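Local coordinates for uncharacterized protein (Bacteroides ovatus, PDB 4IRT) that is of unknown function but, as a beta-propeller protein with BNR-like repeats, is a putative neuraminidase, at residues Asp71-Ser77 and Val88-His93; Asn19-Phe23 and Ala364-Ser368; Val166-Leu170 and Asn217-Trp221. All coordinates share one frame; numbering follows the deposited sequence. Where two conformers were deposited one is given.

Contact 1: Asp71-Ser77 and Val88-His93. With EDO (1,2-ethanediol), chain L.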
ATOM      1  N   ASP A  71      18.236  -1.090  -3.207  1.00 13.00           N
ATOM      2  CA  ASP A  71      17.236  -0.185  -3.789  1.00 14.01           C
ATOM      3  C   ASP A  71      15.890  -0.398  -3.095  1.00 13.56           C
ATOM      4  O   ASP A  71      15.194  -1.407  -3.315  1.00 11.64           O
ATOM      5  CB  ASP A  71      17.112  -0.433  -5.300  1.00 15.72           C
ATOM      6  CG  ASP A  71      16.331   0.635  -6.007  1.00 15.85           C
ATOM      7  OD1 ASP A  71      15.416   1.229  -5.405  1.00 14.50           O
ATOM      8  OD2 ASP A  71      16.592   0.857  -7.215  1.00 18.49           O
ATOM      9  N   ALA A  72      15.514   0.551  -2.253  1.00 13.68           N
ATOM     10  CA  ALA A  72      14.254   0.463  -1.497  1.00 11.92           C
ATOM     11  C   ALA A  72      13.010   0.451  -2.348  1.00 11.28           C
ATOM     12  O   ALA A  72      11.922   0.224  -1.819  1.00 11.67           O
ATOM     13  CB  ALA A  72      14.174   1.608  -0.474  1.00 13.35           C
ATOM     14  N   HIS A  73      13.119   0.731  -3.654  1.00 11.06           N
ATOM     15  CA  HIS A  73      11.978   0.548  -4.542  1.00 11.90           C
ATOM     16  C   HIS A  73      11.579  -0.901  -4.743  1.00 10.73           C
ATOM     17  O   HIS A  73      10.415  -1.196  -5.087  1.00 10.18           O
ATOM     18  CB  HIS A  73      12.242   1.133  -5.925  1.00 13.04           C
ATOM     19  CG  HIS A  73      12.370   2.623  -5.922  1.00 15.80           C
ATOM     20  ND1 HIS A  73      13.556   3.265  -5.652  1.00 19.68           N
ATOM     21  CD2 HIS A  73      11.451   3.596  -6.130  1.00 20.36           C
ATOM     22  CE1 HIS A  73      13.358   4.574  -5.685  1.00 21.43           C
ATOM     23  NE2 HIS A  73      12.097   4.799  -6.001  1.00 21.00           N
ATOM     24  N   ASN A  74      12.561  -1.783  -4.576  1.00  9.45           N
ATOM     25  CA  ASN A  74      12.503  -3.146  -5.096  1.00 10.61           C
ATOM     26  C   ASN A  74      11.740  -4.141  -4.171  1.00  9.57           C
ATOM     27  O   ASN A  74      12.192  -5.262  -3.881  1.00 10.26           O
ATOM     28  CB  ASN A  74      13.914  -3.642  -5.392  1.00 10.93           C
ATOM     29  CG  ASN A  74      14.535  -2.979  -6.608  1.00 12.94           C
ATOM     30  OD1 ASN A  74      14.480  -1.746  -6.766  1.00 11.31           O
ATOM     31  ND2 ASN A  74      15.152  -3.785  -7.463  1.00 14.80           N
ATOM     32  N   ILE A  75      10.563  -3.697  -3.740  1.00 10.58           N
ATOM     33  CA  ILE A  75       9.781  -4.397  -2.719  1.00 10.11           C
ATOM     34  C   ILE A  75       9.171  -5.722  -3.166  1.00  9.55           C
ATOM     35  O   ILE A  75       9.100  -6.031  -4.362  1.00 10.12           O
ATOM     36  CB  ILE A  75       8.663  -3.481  -2.188  1.00 10.86           C
ATOM     37  CG1 ILE A  75       7.683  -3.109  -3.320  1.00 11.89           C
ATOM     38  CG2 ILE A  75       9.283  -2.241  -1.575  1.00 11.19           C
ATOM     39  CD1 ILE A  75       6.405  -3.881  -3.266  1.00 14.56           C
ATOM     40  N   ILE A  76       8.705  -6.463  -2.181  1.00  9.22           N
ATOM     41  CA  ILE A  76       7.947  -7.693  -2.352  1.00  8.92           C
ATOM     42  C   ILE A  76       6.475  -7.388  -2.022  1.00  8.37           C
ATOM     43  O   ILE A  76       6.151  -6.875  -0.921  1.00  8.59           O
ATOM     44  CB  ILE A  76       8.399  -8.761  -1.339  1.00  9.25           C
ATOM     45  CG1 ILE A  76       9.889  -9.092  -1.466  1.00  9.71           C
ATOM     46  CG2 ILE A  76       7.540 -10.033  -1.466  1.00  9.34           C
ATOM     47  CD1 ILE A  76      10.507  -9.501  -0.133  1.00 10.36           C
ATOM     48  N   SER A  77       5.587  -7.747  -2.933  1.00  8.27           N
ATOM     49  CA  SER A  77       4.159  -7.789  -2.656  1.00  8.21           C
ATOM     50  C   SER A  77       3.641  -9.216  -2.847  1.00  9.39           C
ATOM     51  O   SER A  77       3.959  -9.886  -3.854  1.00 10.06           O
ATOM     52  CB  SER A  77       3.393  -6.859  -3.607  1.00  8.05           C
ATOM     53  OG  SER A  77       3.525  -5.481  -3.275  1.00  7.78           O
ATOM     54  N   VAL A  88       3.327 -13.996  -5.582  1.00 11.11           N
ATOM     55  CA  VAL A  88       4.312 -13.051  -5.103  1.00 10.67           C
ATOM     56  C   VAL A  88       5.078 -12.426  -6.266  1.00 10.20           C
ATOM     57  O   VAL A  88       5.480 -13.103  -7.211  1.00 11.49           O
ATOM     58  CB  VAL A  88       5.268 -13.704  -4.077  1.00 11.50           C
ATOM     59  CG1 VAL A  88       6.116 -14.778  -4.732  1.00 11.92           C
ATOM     60  CG2 VAL A  88       6.129 -12.658  -3.392  1.00 11.55           C
ATOM     61  N   SER A  89       5.281 -11.121  -6.175  1.00  9.80           N
ATOM     62  CA  SER A  89       5.983 -10.362  -7.185  1.00  9.75           C
ATOM     63  C   SER A  89       6.942  -9.426  -6.453  1.00  9.89           C
ATOM     64  O   SER A  89       6.591  -8.840  -5.430  1.00  9.65           O
ATOM     65  CB  SER A  89       4.974  -9.613  -8.087  1.00  9.60           C
ATOM     66  OG  SER A  89       5.618  -8.981  -9.191  1.00  9.62           O
ATOM     67  N   PHE A  90       8.159  -9.301  -6.963  1.00 10.29           N
ATOM     68  CA  PHE A  90       9.235  -8.699  -6.179  1.00  9.62           C
ATOM     69  C   PHE A  90      10.348  -8.120  -7.023  1.00 10.12           C
ATOM     70  O   PHE A  90      10.515  -8.494  -8.169  1.00 10.50           O
ATOM     71  CB  PHE A  90       9.848  -9.739  -5.256  1.00 10.44           C
ATOM     72  CG  PHE A  90      10.208 -11.027  -5.936  1.00 11.60           C
ATOM     73  CD1 PHE A  90       9.253 -11.972  -6.212  1.00 12.73           C
ATOM     74  CD2 PHE A  90      11.523 -11.292  -6.295  1.00 14.38           C
ATOM     75  CE1 PHE A  90       9.591 -13.155  -6.856  1.00 14.10           C
ATOM     76  CE2 PHE A  90      11.876 -12.487  -6.941  1.00 13.80           C
ATOM     77  CZ  PHE A  90      10.908 -13.419  -7.206  1.00 13.80           C
ATOM     78  N   ASP A  91      11.124  -7.250  -6.404  1.00 10.84           N
ATOM     79  CA  ASP A  91      12.443  -6.854  -6.905  1.00 11.25           C
ATOM     80  C   ASP A  91      12.442  -6.129  -8.259  1.00 11.56           C
ATOM     81  O   ASP A  91      13.180  -6.513  -9.202  1.00 12.93           O
ATOM     82  CB  ASP A  91      13.368  -8.085  -6.970  1.00 11.20           C
ATOM     83  CG  ASP A  91      14.801  -7.705  -7.317  1.00 12.58           C
ATOM     84  OD1 ASP A  91      15.230  -6.602  -6.909  1.00 11.90           O
ATOM     85  OD2 ASP A  91      15.477  -8.477  -8.018  1.00 14.19           O
ATOM     86  N   HIS A  92      11.654  -5.062  -8.349  1.00 10.85           N
ATOM     87  CA  HIS A  92      11.627  -4.244  -9.542  1.00 11.10           C
ATOM     88  C   HIS A  92      11.921  -2.763  -9.304  1.00 10.57           C
ATOM     89  O   HIS A  92      11.378  -2.123  -8.377  1.00 10.59           O
ATOM     90  CB  HIS A  92      10.255  -4.236 -10.193  1.00 10.71           C
ATOM     91  CG  HIS A  92       9.589  -5.571 -10.311  1.00 11.09           C
ATOM     92  ND1 HIS A  92       8.724  -6.047  -9.350  1.00 12.11           N
ATOM     93  CD2 HIS A  92       9.581  -6.481 -11.318  1.00 13.15           C
ATOM     94  CE1 HIS A  92       8.221  -7.203  -9.755  1.00 12.74           C
ATOM     95  NE2 HIS A  92       8.718  -7.484 -10.948  1.00 12.73           N
ATOM     96  N   HIS A  93      12.633  -2.192 -10.263  1.00 12.45           N
ATOM     97  CA  HIS A  93      12.708  -0.747 -10.422  1.00 12.27           C
ATOM     98  C   HIS A  93      12.955  -0.433 -11.883  1.00 12.84           C
ATOM     99  O   HIS A  93      14.055  -0.026 -12.267  1.00 13.21           O
ATOM    100  CB  HIS A  93      13.781  -0.158  -9.527  1.00 13.33           C
ATOM    101  CG  HIS A  93      13.724   1.331  -9.440  1.00 16.40           C
ATOM    102  ND1 HIS A  93      14.678   2.073  -8.780  1.00 17.71           N
ATOM    103  CD2 HIS A  93      12.840   2.221  -9.953  1.00 19.70           C
ATOM    104  CE1 HIS A  93      14.373   3.353  -8.870  1.00 19.73           C
ATOM    105  NE2 HIS A  93      13.264   3.473  -9.578  1.00 20.59           N
TER
HETATM  106  C1  EDO L 511      16.294  -6.241 -10.418  1.00 21.01           C
HETATM  107  O1  EDO L 511      17.705  -6.538 -10.620  1.00 25.16           O
HETATM  108  C2  EDO L 511      15.390  -7.108 -11.292  1.00 18.97           C
HETATM  109  O2  EDO L 511      15.199  -8.425 -10.734  1.00 19.62           O
HETATM  110  O   HOH W   1       9.026  -1.860  -7.165  1.00  8.15           O
HETATM  111  O   HOH W   2       9.212  -4.712  -6.799  1.00 11.04           O
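H93 lies flat against H73 and at the same time reaches D71, so one carboxylate and two imidazoles form a compact polar cluster. The H73 and H93 rings stack face to face, centroids 3.9 Å apart and planes 20° from parallel, with CG of H73 above the middle of the H93 ring. D71 carries its carboxylate trans to the main-chain nitrogen (chi1 -168°), which brings both oxygens to the edges of the rings. D71 OD2 accepts a hydrogen bond from H93 ND1 at 2.8 Å, on its syn side and close to the imidazole plane. OD1 accepts twice from H73: the ring ND1 comes in on the syn lone pair, and the backbone N closes an Asx turn.

Further along, the N74 amide gives an almost perfectly straight bond from ND2 to D91 OD1 (2.9 Å), arriving from above the carboxylate plane. N68 N is a second donor to that oxygen, while D91 OD2 accepts a hydrogen bond from O2 of an ethanediol, probably from the crystallisation liquor. S77 and S89 form an antiparallel hydrogen-bonded pair of the hairpin, through both N-H groups; beside them I76 CG2 packs on V88 CG2 at 3.5 Å.

With both ND1 atoms donating to D71, each imidazole has its rotation fixed, and the carboxylate ties the type I turn D71-N74 to H93, in the chain that follows strand 86-90.

Contact 2: Asn19-Phe23 and Ala364-Ser368; sequences NTTVF and AWEPS
E366 turns its CG back beside its own backbone N (chi1 -54°) and then runs extended through chi2, which delivers OE1 to the backbone of 21-22; in T20, OG1 set between N and carbonyl carbon (chi1 58°) bonds T387 OG1, and CG2 is put against W365 CD1. E366 OE1 accepts V22 N at 3.0 Å, the N-H approaching from above the carboxylate plane, about 48° out of it. In the reverse sense E366 N donates to T20 O at 2.9 Å, so this one residue grips the 20-22 backbone through both main chain and side chain. The other oxygen, OE2, forms a salt bridge with R316, a charged partner for a carboxylate buried in the protein.

T20 CB and CG2 both rest 3.7 Å from W365 CD1, the two side chains crossing at about a right angle. V22 CA also makes a nearly linear CA-H...O contact to P367 O (3.4 Å). A water bridges T21 O and E366 O, donating to both.

The contact joins, near the centre of the propeller, two loops 341 residues apart in sequence: 19-23 precedes strand 28-31, and the loop 364-368 precedes helix 371-377. W365 and P367 lean on I329 of strand 325-330, while T20 and S368 pack against F383 of strand 381-385.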
ATOM      1  N   ASN A  19      11.953  -3.476   3.106  1.00  8.49           N
ATOM      2  CA  ASN A  19      10.960  -4.348   3.734  1.00  8.22           C
ATOM      3  C   ASN A  19       9.783  -3.598   4.317  1.00  8.22           C
ATOM      4  O   ASN A  19       8.790  -4.227   4.672  1.00  8.18           O
ATOM      5  CB  ASN A  19      11.592  -5.165   4.857  1.00  8.44           C
ATOM      6  CG  ASN A  19      12.396  -6.348   4.369  1.00  9.32           C
ATOM      7  OD1 ASN A  19      12.170  -6.903   3.290  1.00  9.15           O
ATOM      8  ND2 ASN A  19      13.326  -6.771   5.195  1.00  9.52           N
ATOM      9  N   THR A  20       9.887  -2.263   4.420  1.00  8.34           N
ATOM     10  CA  THR A  20       8.956  -1.465   5.220  1.00  8.77           C
ATOM     11  C   THR A  20       8.474  -0.191   4.464  1.00 10.49           C
ATOM     12  O   THR A  20       8.601   0.925   4.958  1.00 11.42           O
ATOM     13  CB  THR A  20       9.626  -1.054   6.548  1.00  8.75           C
ATOM     14  OG1 THR A  20      10.832  -0.302   6.268  1.00  9.53           O
ATOM     15  CG2 THR A  20       9.979  -2.272   7.390  1.00  8.46           C
ATOM     16  N   THR A  21       7.969  -0.339   3.243  1.00 10.92           N
ATOM     17  CA  THR A  21       7.369   0.795   2.558  1.00 11.10           C
ATOM     18  C   THR A  21       5.851   0.677   2.638  1.00 10.14           C
ATOM     19  O   THR A  21       5.288  -0.408   2.872  1.00  9.80           O
ATOM     20  CB  THR A  21       7.777   0.920   1.080  1.00 12.59           C
ATOM     21  OG1 THR A  21       6.983   0.021   0.287  1.00 12.41           O
ATOM     22  CG2 THR A  21       9.290   0.668   0.887  1.00 13.48           C
ATOM     23  N   VAL A  22       5.188   1.817   2.477  1.00  9.76           N
ATOM     24  CA  VAL A  22       3.738   1.908   2.587  1.00  9.01           C
ATOM     25  C   VAL A  22       3.063   1.149   1.439  1.00  9.62           C
ATOM     26  O   VAL A  22       1.903   0.752   1.568  1.00 10.82           O
ATOM     27  CB  VAL A  22       3.295   3.401   2.619  1.00  8.64           C
ATOM     28  CG1 VAL A  22       3.403   4.029   1.231  1.00  8.27           C
ATOM     29  CG2 VAL A  22       1.896   3.553   3.154  1.00  8.47           C
ATOM     30  N   PHE A  23       3.805   0.891   0.362  1.00  9.48           N
ATOM     31  CA  PHE A  23       3.239   0.347  -0.856  1.00 11.37           C
ATOM     32  C   PHE A  23       3.511  -1.161  -1.042  1.00 10.62           C
ATOM     33  O   PHE A  23       3.321  -1.700  -2.117  1.00 12.07           O
ATOM     34  CB  PHE A  23       3.635   1.158  -2.093  1.00 11.62           C
ATOM     35  CG  PHE A  23       5.109   1.355  -2.269  1.00 12.21           C
ATOM     36  CD1 PHE A  23       5.884   0.411  -2.910  1.00 13.23           C
ATOM     37  CD2 PHE A  23       5.717   2.532  -1.832  1.00 14.49           C
ATOM     38  CE1 PHE A  23       7.246   0.599  -3.056  1.00 13.52           C
ATOM     39  CE2 PHE A  23       7.076   2.732  -1.988  1.00 14.60           C
ATOM     40  CZ  PHE A  23       7.842   1.763  -2.596  1.00 17.06           C
ATOM     41  N   ALA A 364      13.118   4.554   9.577  1.00 10.94           N
ATOM     42  CA  ALA A 364      12.576   4.794   8.208  1.00 10.53           C
ATOM     43  C   ALA A 364      11.342   3.969   7.861  1.00  9.93           C
ATOM     44  O   ALA A 364      10.798   4.085   6.757  1.00  9.34           O
ATOM     45  CB  ALA A 364      13.661   4.535   7.188  1.00 12.54           C
ATOM     46  N   TRP A 365      10.925   3.118   8.781  1.00  9.66           N
ATOM     47  CA  TRP A 365       9.726   2.297   8.623  1.00  9.29           C
ATOM     48  C   TRP A 365       8.503   3.124   8.185  1.00  9.10           C
ATOM     49  O   TRP A 365       8.301   4.263   8.652  1.00  8.27           O
ATOM     50  CB  TRP A 365       9.411   1.616   9.957  1.00  9.59           C
ATOM     51  CG  TRP A 365       8.108   0.855  10.063  1.00  8.82           C
ATOM     52  CD1 TRP A 365       7.946  -0.462   9.830  1.00  8.66           C
ATOM     53  CD2 TRP A 365       6.836   1.337  10.521  1.00  9.00           C
ATOM     54  NE1 TRP A 365       6.666  -0.835  10.058  1.00  9.92           N
ATOM     55  CE2 TRP A 365       5.954   0.247  10.490  1.00  8.61           C
ATOM     56  CE3 TRP A 365       6.342   2.587  10.906  1.00  8.72           C
ATOM     57  CZ2 TRP A 365       4.624   0.351  10.863  1.00  8.83           C
ATOM     58  CZ3 TRP A 365       5.005   2.689  11.267  1.00  8.44           C
ATOM     59  CH2 TRP A 365       4.174   1.570  11.265  1.00  8.37           C
ATOM     60  N   GLU A 366       7.756   2.547   7.243  1.00  9.12           N
ATOM     61  CA  GLU A 366       6.400   2.928   6.986  1.00  8.52           C
ATOM     62  C   GLU A 366       5.479   1.744   7.218  1.00  8.46           C
ATOM     63  O   GLU A 366       5.878   0.581   7.065  1.00  8.80           O
ATOM     64  CB  GLU A 366       6.227   3.449   5.565  1.00  8.68           C
ATOM     65  CG  GLU A 366       7.146   4.582   5.145  1.00  9.51           C
ATOM     66  CD  GLU A 366       6.831   5.062   3.741  1.00  9.83           C
ATOM     67  OE1 GLU A 366       6.929   4.254   2.784  1.00  9.58           O
ATOM     68  OE2 GLU A 366       6.527   6.257   3.584  1.00 10.02           O
ATOM     69  N   PRO A 367       4.211   2.013   7.550  1.00  8.64           N
ATOM     70  CA  PRO A 367       3.289   0.906   7.801  1.00  8.55           C
ATOM     71  C   PRO A 367       2.805   0.134   6.595  1.00  9.17           C
ATOM     72  O   PRO A 367       2.593   0.704   5.511  1.00  8.54           O
ATOM     73  CB  PRO A 367       2.068   1.580   8.437  1.00  8.56           C
ATOM     74  CG  PRO A 367       2.164   3.021   7.981  1.00  8.56           C
ATOM     75  CD  PRO A 367       3.608   3.333   7.813  1.00  8.37           C
ATOM     76  N   SER A 368       2.706  -1.188   6.794  1.00  9.21           N
ATOM     77  CA  SER A 368       1.882  -2.056   5.957  0.67  8.94           C
ATOM     78  C   SER A 368       1.157  -3.002   6.935  1.00  9.93           C
ATOM     79  O   SER A 368       1.651  -3.273   8.056  1.00  9.63           O
ATOM     80  CB  SER A 368       2.704  -2.822   4.898  0.67  8.28           C
ATOM     81  OG  SER A 368       3.794  -3.523   5.471  0.67  7.71           O
TER
HETATM   82  O   HOH W   3       5.662  -1.638   5.314  1.00 13.36           O

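Contact 3: Val166-Leu170 and Asn217-Trp221; sequences VQDIL and NGVTW
G218 O is gripped by two side-chain donors, one from each segment. Q167 NE2 comes across the contact to G218 O at 2.9 Å with an N-H...O angle of 177°; it lies in the carbonyl plane, and the oxygen in turn lies in the plane of the amide. W221 NE1, from the same loop as the acceptor, supplies the second bond to G218 O at 2.8 Å. This one is more bent: the indole nitrogen sits above the carbonyl plane, and the oxygen is tilted out of the plane of the ring. The glutamine gets there by folding, with CG beside its backbone N (chi1 -62°) and a second bend at chi2 (-66°) that swings the amide over to the 217-221 loop. Q167 NE2 also lies 3.0 Å from V219 O and approaches the indole at its edge, near the ring plane.

L170 meets the same tryptophan over a face. With CG trans to the main-chain nitrogen, L170 places CD1 3.7 Å from the centroid of the W221 five-membered ring, nearly on the ring normal, a CH-pi contact. L170 CD2 extends the packing to the six-membered ring, at 3.8 Å from W221 CZ2, and the leucine and indole cross at about a right angle. V166 CG1 packs on the G218 peptide, 3.4 Å from G218 O. The backbone angles of G218 call for glycine.

V166 and Q167 form a classic beta bulge opposite M153 at the end of strand 162-167, where the chain turns a corner. Two donors on one carbonyl hold the glutamine amide, in a straight bond, and, less directly, the indole, tying that edge strand to the loop after strand 206-214, with L170 and W221 supplying the apolar half of the joint.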
ATOM      1  N   VAL A 166      -6.960  -6.266 -17.827  1.00 16.59           N
ATOM      2  CA  VAL A 166      -8.235  -5.573 -17.561  1.00 15.44           C
ATOM      3  C   VAL A 166      -8.223  -4.168 -18.134  1.00 16.93           C
ATOM      4  O   VAL A 166      -9.143  -3.772 -18.868  1.00 16.06           O
ATOM      5  CB  VAL A 166      -8.555  -5.529 -16.059  1.00 16.17           C
ATOM      6  CG1 VAL A 166      -9.837  -4.741 -15.802  1.00 16.19           C
ATOM      7  CG2 VAL A 166      -8.678  -6.955 -15.522  1.00 16.17           C
ATOM      8  N   GLN A 167      -7.193  -3.396 -17.802  1.00 16.87           N
ATOM      9  CA  GLN A 167      -7.030  -2.100 -18.444  1.00 18.29           C
ATOM     10  C   GLN A 167      -5.589  -1.884 -18.854  1.00 18.57           C
ATOM     11  O   GLN A 167      -4.670  -2.080 -18.056  1.00 18.94           O
ATOM     12  CB  GLN A 167      -7.476  -0.943 -17.548  1.00 17.67           C
ATOM     13  CG  GLN A 167      -8.940  -0.927 -17.134  1.00 18.55           C
ATOM     14  CD  GLN A 167      -9.930  -0.718 -18.271  1.00 20.04           C
ATOM     15  OE1 GLN A 167      -9.569  -0.313 -19.369  1.00 20.12           O
ATOM     16  NE2 GLN A 167     -11.193  -1.014 -18.009  1.00 21.34           N
ATOM     17  N   ASP A 168      -5.447  -1.508 -20.114  1.00 23.14           N
ATOM     18  CA  ASP A 168      -4.198  -1.048 -20.712  1.00 31.27           C
ATOM     19  C   ASP A 168      -3.986   0.424 -20.444  1.00 24.20           C
ATOM     20  O   ASP A 168      -2.859   0.848 -20.229  1.00 24.22           O
ATOM     21  CB  ASP A 168      -4.264  -1.233 -22.239  1.00 26.63           C
ATOM     22  CG  ASP A 168      -4.070  -2.667 -22.650  1.00 39.49           C
ATOM     23  OD1 ASP A 168      -3.008  -3.212 -22.298  1.00 27.93           O
ATOM     24  OD2 ASP A 168      -4.964  -3.249 -23.327  1.00 49.64           O
ATOM     25  N   ILE A 169      -5.046   1.217 -20.573  1.00 20.97           N
ATOM     26  CA  ILE A 169      -4.966   2.626 -20.199  0.50 21.91           C
ATOM     27  C   ILE A 169      -6.182   3.084 -19.387  1.00 20.45           C
ATOM     28  O   ILE A 169      -7.284   3.315 -19.923  1.00 19.99           O
ATOM     29  CB  ILE A 169      -4.757   3.554 -21.406  0.50 23.87           C
ATOM     30  CG1 ILE A 169      -3.684   2.997 -22.361  0.50 23.45           C
ATOM     31  CG2 ILE A 169      -4.347   4.932 -20.907  0.50 26.31           C
ATOM     32  CD1 ILE A 169      -3.300   3.941 -23.476  0.50 23.43           C
ATOM     33  N   LEU A 170      -5.955   3.239 -18.090  1.00 16.52           N
ATOM     34  CA  LEU A 170      -6.978   3.635 -17.158  1.00 15.08           C
ATOM     35  C   LEU A 170      -6.818   5.097 -16.773  1.00 15.56           C
ATOM     36  O   LEU A 170      -7.791   5.843 -16.795  1.00 14.72           O
ATOM     37  CB  LEU A 170      -6.893   2.745 -15.918  1.00 14.51           C
ATOM     38  CG  LEU A 170      -7.921   2.978 -14.826  1.00 14.12           C
ATOM     39  CD1 LEU A 170      -9.346   2.992 -15.378  1.00 15.22           C
ATOM     40  CD2 LEU A 170      -7.773   1.882 -13.779  1.00 14.33           C
ATOM     41  N   ASN A 217     -15.260  -5.553 -11.454  1.00 15.48           N
ATOM     42  CA  ASN A 217     -13.880  -6.037 -11.497  1.00 15.51           C
ATOM     43  C   ASN A 217     -12.977  -5.321 -12.459  1.00 15.44           C
ATOM     44  O   ASN A 217     -12.053  -5.916 -13.037  1.00 16.27           O
ATOM     45  CB  ASN A 217     -13.845  -7.541 -11.716  1.00 17.60           C
ATOM     46  CG  ASN A 217     -14.324  -8.294 -10.497  1.00 20.51           C
ATOM     47  OD1 ASN A 217     -13.985  -7.947  -9.358  1.00 17.83           O
ATOM     48  ND2 ASN A 217     -15.134  -9.311 -10.719  1.00 20.99           N
ATOM     49  N   GLY A 218     -13.199  -4.014 -12.581  1.00 14.86           N
ATOM     50  CA  GLY A 218     -12.301  -3.157 -13.329  1.00 14.45           C
ATOM     51  C   GLY A 218     -12.661  -2.838 -14.770  1.00 14.73           C
ATOM     52  O   GLY A 218     -11.944  -2.069 -15.405  1.00 14.53           O
ATOM     53  N   VAL A 219     -13.755  -3.386 -15.291  1.00 15.36           N
ATOM     54  CA  VAL A 219     -14.136  -3.160 -16.691  1.00 15.77           C
ATOM     55  C   VAL A 219     -14.630  -1.715 -16.896  1.00 15.88           C
ATOM     56  O   VAL A 219     -14.186  -0.995 -17.824  1.00 15.96           O
ATOM     57  CB  VAL A 219     -15.195  -4.209 -17.152  1.00 17.92           C
ATOM     58  CG1 VAL A 219     -15.659  -3.958 -18.596  1.00 18.21           C
ATOM     59  CG2 VAL A 219     -14.642  -5.638 -17.010  1.00 17.64           C
ATOM     60  N   THR A 220     -15.538  -1.275 -16.039  1.00 15.99           N
ATOM     61  CA  THR A 220     -16.057   0.097 -16.096  1.00 16.13           C
ATOM     62  C   THR A 220     -15.876   0.805 -14.765  1.00 14.92           C
ATOM     63  O   THR A 220     -15.826   0.166 -13.706  1.00 14.10           O
ATOM     64  CB  THR A 220     -17.535   0.150 -16.494  1.00 17.37           C
ATOM     65  OG1 THR A 220     -18.349  -0.503 -15.508  1.00 16.92           O
ATOM     66  CG2 THR A 220     -17.757  -0.509 -17.857  1.00 18.15           C
ATOM     67  N   TRP A 221     -15.813   2.132 -14.832  1.00 13.37           N
ATOM     68  CA  TRP A 221     -15.395   2.964 -13.707  1.00 12.84           C
ATOM     69  C   TRP A 221     -16.363   4.123 -13.511  1.00 13.64           C
ATOM     70  O   TRP A 221     -16.855   4.670 -14.492  1.00 13.92           O
ATOM     71  CB  TRP A 221     -13.967   3.479 -13.950  1.00 12.49           C
ATOM     72  CG  TRP A 221     -12.981   2.354 -13.848  1.00 11.89           C
ATOM     73  CD1 TRP A 221     -12.625   1.471 -14.849  1.00 11.80           C
ATOM     74  CD2 TRP A 221     -12.294   1.929 -12.674  1.00 11.41           C
ATOM     75  NE1 TRP A 221     -11.757   0.520 -14.357  1.00 11.92           N
ATOM     76  CE2 TRP A 221     -11.513   0.790 -13.033  1.00 11.49           C
ATOM     77  CE3 TRP A 221     -12.236   2.407 -11.348  1.00 11.81           C
ATOM     78  CZ2 TRP A 221     -10.698   0.131 -12.125  1.00 10.89           C
ATOM     79  CZ3 TRP A 221     -11.411   1.761 -10.447  1.00 10.84           C
ATOM     80  CH2 TRP A 221     -10.634   0.638 -10.846  1.00 11.22           C
TER

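Contacts 1 and 2 are buried neighbours, their centres about 12 Å apart, and they touch: I75 packs on T21 and F23. Contact 3 stands apart near the rim, about 24 Å from contact 1 and 28 Å from contact 2 between centres, and is only partly buried. Contact 1 joins the two strands of one hairpin, whereas contact 2 brings together loops from near the two chain ends, and contact 3 connects successive four-stranded sheets of the propeller. Chemistry follows place: carboxylates organise both inner contacts, D71 and D91 in one, E366 in the other, while at the rim an uncharged amide, a carbonyl and apolar packing suffice.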